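PDB 3HUH: virulence protein STM3117 from Salmonella enterica subsp. enterica serovar Typhimurium, which promotes replication of the bacterium inside host macrophages and may take part in biosynthesis and modification of the cell-wall peptidoglycan. Local coordinates for residues I24-I38 against K57-Q71. Residues are numbered along the deposited sequence; the frame is centred on the assembly and turned at random.
Sequences IDHLVLTVSDISTTI and KALIFGAQKINLHQQ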
# COMPACT_ATOMS: atom_id res chain seq x y z
N ILE A 24 6.69 -1.18 -4.71
CA ILE A 24 6.14 -1.52 -3.41
C ILE A 24 6.21 -3.05 -3.37
O ILE A 24 5.85 -3.70 -4.36
CB ILE A 24 4.66 -1.08 -3.29
CG1 ILE A 24 4.58 0.45 -3.16
CG2 ILE A 24 3.99 -1.78 -2.11
CD1 ILE A 24 3.17 1.00 -3.36
N ASP A 25 6.69 -3.61 -2.27
CA ASP A 25 6.78 -5.07 -2.15
C ASP A 25 5.54 -5.59 -1.44
O ASP A 25 4.95 -6.60 -1.83
CB ASP A 25 8.00 -5.48 -1.32
CG ASP A 25 8.20 -6.98 -1.31
OD1 ASP A 25 8.59 -7.52 -2.36
OD2 ASP A 25 7.97 -7.62 -0.26
N HIS A 26 5.17 -4.91 -0.36
CA HIS A 26 4.02 -5.32 0.42
C HIS A 26 3.61 -4.20 1.35
O HIS A 26 4.26 -3.16 1.41
CB HIS A 26 4.36 -6.59 1.23
CG HIS A 26 5.53 -6.43 2.17
ND1 HIS A 26 5.41 -5.85 3.42
CD2 HIS A 26 6.82 -6.80 2.04
CE1 HIS A 26 6.59 -5.88 4.02
NE2 HIS A 26 7.46 -6.45 3.21
N LEU A 27 2.51 -4.42 2.06
CA LEU A 27 2.03 -3.46 3.02
C LEU A 27 1.22 -4.24 4.04
O LEU A 27 0.85 -5.39 3.81
CB LEU A 27 1.17 -2.39 2.33
CG LEU A 27 -0.08 -2.81 1.56
CD1 LEU A 27 -1.25 -2.96 2.50
CD2 LEU A 27 -0.39 -1.77 0.51
N VAL A 28 0.96 -3.61 5.18
CA VAL A 28 0.22 -4.26 6.24
C VAL A 28 -1.13 -3.63 6.49
O VAL A 28 -1.25 -2.41 6.66
CB VAL A 28 1.01 -4.24 7.58
CG1 VAL A 28 0.19 -4.88 8.68
CG2 VAL A 28 2.33 -4.98 7.42
N LEU A 29 -2.16 -4.46 6.50
CA LEU A 29 -3.51 -4.00 6.79
C LEU A 29 -3.84 -4.49 8.19
O LEU A 29 -3.61 -5.65 8.51
CB LEU A 29 -4.53 -4.59 5.80
CG LEU A 29 -4.53 -4.08 4.36
CD1 LEU A 29 -5.64 -4.78 3.57
CD2 LEU A 29 -4.76 -2.56 4.37
N THR A 30 -4.35 -3.59 9.02
CA THR A 30 -4.75 -3.96 10.37
C THR A 30 -6.26 -4.15 10.29
O THR A 30 -6.99 -3.24 9.91
CB THR A 30 -4.38 -2.87 11.38
OG1 THR A 30 -2.96 -2.75 11.41
CG2 THR A 30 -4.88 -3.23 12.79
N VAL A 31 -6.72 -5.35 10.64
CA VAL A 31 -8.13 -5.69 10.53
C VAL A 31 -8.77 -6.21 11.81
O VAL A 31 -8.09 -6.70 12.72
CB VAL A 31 -8.33 -6.73 9.40
CG1 VAL A 31 -7.81 -6.16 8.09
CG2 VAL A 31 -7.60 -8.01 9.74
N SER A 32 -10.10 -6.12 11.89
CA SER A 32 -10.81 -6.60 13.07
C SER A 32 -10.84 -8.13 13.12
O SER A 32 -10.69 -8.73 14.19
CB SER A 32 -12.24 -6.04 13.11
OG SER A 32 -13.00 -6.44 11.99
N ASP A 33 -11.02 -8.76 11.96
CA ASP A 33 -11.07 -10.22 11.90
C ASP A 33 -10.37 -10.76 10.65
O ASP A 33 -10.88 -10.63 9.53
CB ASP A 33 -12.52 -10.69 11.91
CG ASP A 33 -12.64 -12.19 12.06
OD1 ASP A 33 -12.43 -12.70 13.18
OD2 ASP A 33 -12.92 -12.87 11.05
N ILE A 34 -9.21 -11.36 10.84
CA ILE A 34 -8.44 -11.90 9.73
C ILE A 34 -9.23 -12.90 8.88
O ILE A 34 -9.16 -12.86 7.66
CB ILE A 34 -7.12 -12.53 10.25
CG1 ILE A 34 -6.14 -11.40 10.60
CG2 ILE A 34 -6.53 -13.47 9.21
CD1 ILE A 34 -4.79 -11.85 11.13
N SER A 35 -10.00 -13.79 9.52
CA SER A 35 -10.78 -14.77 8.76
C SER A 35 -11.72 -14.10 7.76
O SER A 35 -11.81 -14.51 6.60
CB SER A 35 -11.60 -15.66 9.71
OG SER A 35 -10.75 -16.51 10.46
N THR A 36 -12.42 -13.07 8.22
CA THR A 36 -13.36 -12.34 7.38
C THR A 36 -12.64 -11.62 6.24
O THR A 36 -13.12 -11.59 5.10
CB THR A 36 -14.14 -11.31 8.22
OG1 THR A 36 -14.82 -11.99 9.29
CG2 THR A 36 -15.15 -10.59 7.37
N THR A 37 -11.49 -11.03 6.55
CA THR A 37 -10.70 -10.32 5.57
C THR A 37 -10.21 -11.28 4.50
O THR A 37 -10.29 -11.00 3.30
CB THR A 37 -9.50 -9.63 6.25
OG1 THR A 37 -9.98 -8.57 7.08
CG2 THR A 37 -8.53 -9.06 5.22
N ILE A 38 -9.71 -12.44 4.93
CA ILE A 38 -9.20 -13.43 4.00
C ILE A 38 -10.30 -13.88 3.04
O ILE A 38 -10.08 -13.95 1.82
CB ILE A 38 -8.61 -14.65 4.76
CG1 ILE A 38 -7.27 -14.25 5.39
CG2 ILE A 38 -8.44 -15.85 3.81
CD1 ILE A 38 -6.58 -15.36 6.21
N LYS A 57 -0.50 -14.29 8.77
CA LYS A 57 -1.24 -14.39 7.52
C LYS A 57 -0.91 -13.30 6.51
O LYS A 57 -0.65 -12.15 6.87
CB LYS A 57 -2.75 -14.34 7.77
CG LYS A 57 -3.33 -15.58 8.42
CD LYS A 57 -2.92 -15.72 9.87
CE LYS A 57 -3.57 -16.96 10.46
NZ LYS A 57 -3.13 -18.20 9.76
N ALA A 58 -0.91 -13.69 5.24
CA ALA A 58 -0.66 -12.77 4.14
C ALA A 58 -1.54 -13.17 2.96
O ALA A 58 -2.03 -14.30 2.88
CB ALA A 58 0.80 -12.79 3.74
N LEU A 59 -1.74 -12.22 2.06
CA LEU A 59 -2.53 -12.44 0.87
C LEU A 59 -1.60 -12.17 -0.29
O LEU A 59 -1.09 -11.06 -0.46
CB LEU A 59 -3.72 -11.48 0.82
CG LEU A 59 -4.82 -11.77 1.84
CD1 LEU A 59 -5.70 -10.55 2.01
CD2 LEU A 59 -5.63 -12.99 1.41
N ILE A 60 -1.35 -13.22 -1.07
CA ILE A 60 -0.46 -13.16 -2.22
C ILE A 60 -1.21 -12.79 -3.50
O ILE A 60 -2.30 -13.29 -3.75
CB ILE A 60 0.20 -14.54 -2.46
CG1 ILE A 60 0.87 -15.04 -1.18
CG2 ILE A 60 1.15 -14.48 -3.64
CD1 ILE A 60 1.90 -14.10 -0.61
N PHE A 61 -0.61 -11.91 -4.30
CA PHE A 61 -1.17 -11.52 -5.59
C PHE A 61 -0.03 -10.99 -6.43
O PHE A 61 0.85 -10.28 -5.93
CB PHE A 61 -2.28 -10.46 -5.43
CG PHE A 61 -1.81 -9.17 -4.85
CD1 PHE A 61 -1.38 -8.13 -5.67
CD2 PHE A 61 -1.81 -8.97 -3.47
CE1 PHE A 61 -0.96 -6.92 -5.13
CE2 PHE A 61 -1.39 -7.77 -2.92
CZ PHE A 61 -0.96 -6.74 -3.75
N GLY A 62 -0.02 -11.34 -7.72
CA GLY A 62 1.07 -10.91 -8.58
C GLY A 62 2.38 -11.29 -7.91
O GLY A 62 2.54 -12.42 -7.44
N ALA A 63 3.30 -10.34 -7.84
CA ALA A 63 4.59 -10.57 -7.20
C ALA A 63 4.69 -9.70 -5.95
O ALA A 63 5.77 -9.27 -5.55
CB ALA A 63 5.72 -10.22 -8.17
N GLN A 64 3.54 -9.45 -5.33
CA GLN A 64 3.48 -8.64 -4.13
C GLN A 64 2.62 -9.36 -3.11
O GLN A 64 2.17 -10.48 -3.35
CB GLN A 64 2.87 -7.26 -4.46
CG GLN A 64 3.71 -6.42 -5.44
CD GLN A 64 2.97 -5.16 -5.94
OE1 GLN A 64 1.92 -5.26 -6.58
NE2 GLN A 64 3.54 -3.99 -5.67
N LYS A 65 2.41 -8.73 -1.96
CA LYS A 65 1.55 -9.33 -0.95
C LYS A 65 1.07 -8.31 0.07
O LYS A 65 1.63 -7.22 0.19
CB LYS A 65 2.26 -10.49 -0.22
CG LYS A 65 3.39 -10.10 0.73
CD LYS A 65 3.77 -11.30 1.60
CE LYS A 65 4.97 -11.01 2.49
NZ LYS A 65 4.96 -11.90 3.69
N ILE A 66 0.00 -8.66 0.77
CA ILE A 66 -0.54 -7.82 1.82
C ILE A 66 -0.48 -8.64 3.10
O ILE A 66 -1.10 -9.70 3.20
CB ILE A 66 -2.00 -7.43 1.53
CG1 ILE A 66 -2.04 -6.42 0.38
CG2 ILE A 66 -2.65 -6.84 2.79
CD1 ILE A 66 -3.42 -6.08 -0.09
N ASN A 67 0.30 -8.18 4.07
CA ASN A 67 0.40 -8.87 5.34
C ASN A 67 -0.77 -8.40 6.19
O ASN A 67 -1.17 -7.23 6.13
CB ASN A 67 1.72 -8.56 6.05
CG ASN A 67 2.90 -9.23 5.39
OD1 ASN A 67 2.76 -10.31 4.80
ND2 ASN A 67 4.07 -8.62 5.51
N LEU A 68 -1.32 -9.31 6.99
CA LEU A 68 -2.44 -8.96 7.84
C LEU A 68 -2.08 -8.96 9.31
O LEU A 68 -1.34 -9.83 9.77
CB LEU A 68 -3.60 -9.93 7.60
CG LEU A 68 -4.10 -10.05 6.16
CD1 LEU A 68 -5.19 -11.12 6.08
CD2 LEU A 68 -4.63 -8.70 5.67
N HIS A 69 -2.59 -7.97 10.03
CA HIS A 69 -2.42 -7.87 11.49
C HIS A 69 -3.84 -7.79 12.03
O HIS A 69 -4.65 -6.99 11.55
CB HIS A 69 -1.73 -6.58 11.92
CG HIS A 69 -0.24 -6.58 11.78
ND1 HIS A 69 0.47 -7.61 11.21
CD2 HIS A 69 0.68 -5.65 12.13
CE1 HIS A 69 1.76 -7.31 11.21
NE2 HIS A 69 1.91 -6.12 11.76
N GLN A 70 -4.17 -8.61 13.02
CA GLN A 70 -5.50 -8.53 13.59
C GLN A 70 -5.42 -7.65 14.83
O GLN A 70 -4.42 -7.66 15.55
CB GLN A 70 -6.01 -9.93 13.97
CG GLN A 70 -7.40 -9.95 14.57
CD GLN A 70 -7.99 -11.35 14.61
OE1 GLN A 70 -8.41 -11.88 13.58
NE2 GLN A 70 -8.01 -11.96 15.79
N GLN A 71 -6.45 -6.86 15.08
CA GLN A 71 -6.42 -6.01 16.26
C GLN A 71 -6.22 -6.87 17.50
O GLN A 71 -6.71 -8.00 17.57
CB GLN A 71 -7.72 -5.21 16.38
CG GLN A 71 -7.87 -4.17 15.29
CD GLN A 71 -9.09 -3.30 15.49
OE1 GLN A 71 -10.23 -3.76 15.41
NE2 GLN A 71 -8.86 -2.02 15.77
O HOH W 1 8.00 -7.39 -5.01
O HOH W 2 -9.87 -14.30 12.60
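V28 to V31 pair in parallel with N67 to Q70, joining first and last strands of a βαβββ module, the repeating unit of the vicinal oxygen chelate (glyoxalase/dioxygenase) fold. The two strand segments run at 28° to each other. Backbone bonds are regular from N67 N to L27 O (2.9 Å) through Q71 N to V31 O, but weak between D25, L27 and K65. At that end the Q64 side chain also bonds: NE2 donates to I24 O at 2.7 Å, almost straight, with I24 O in the Q64 amide plane but NE2 lying above the I24 carbonyl plane. Q64 OE1 receives I24 N of the second subunit, a strand of which pairs antiparallel with I24, H26 and L27, so the sheet runs on across the interface.

On the helix-covered face, L68 CD1 packs against I38 CG1 (3.8 Å) and its CD2 against T37 CG2, while I34 CG2 and I38 CD1 both reach K57 CG. L29 CG lies 3.7 Å from I66 CG2, with Y41 adding to L29 and L59. Q70, its CG anti to the backbone N (chi1 -179°), extends to the start of helix 34-43, where OE1 accepts I34 N at 2.9 Å on an in-plane lone pair and also receives a water bound to S35 N. D33 is the N-cap: its OD2 accepts T36 N and OG1 from opposite faces of the carboxylate plane.

On the opposite face, which carries V28, K65, N67 and H69, K65 NZ donates to N67 OD1 within its own strand, and F52 adds a cation-pi contact to the lysine. The H69 ring meets F75 edge-to-face and carries V28 CG1 over its centre, 3.5 Å from the centroid and 8° off the normal.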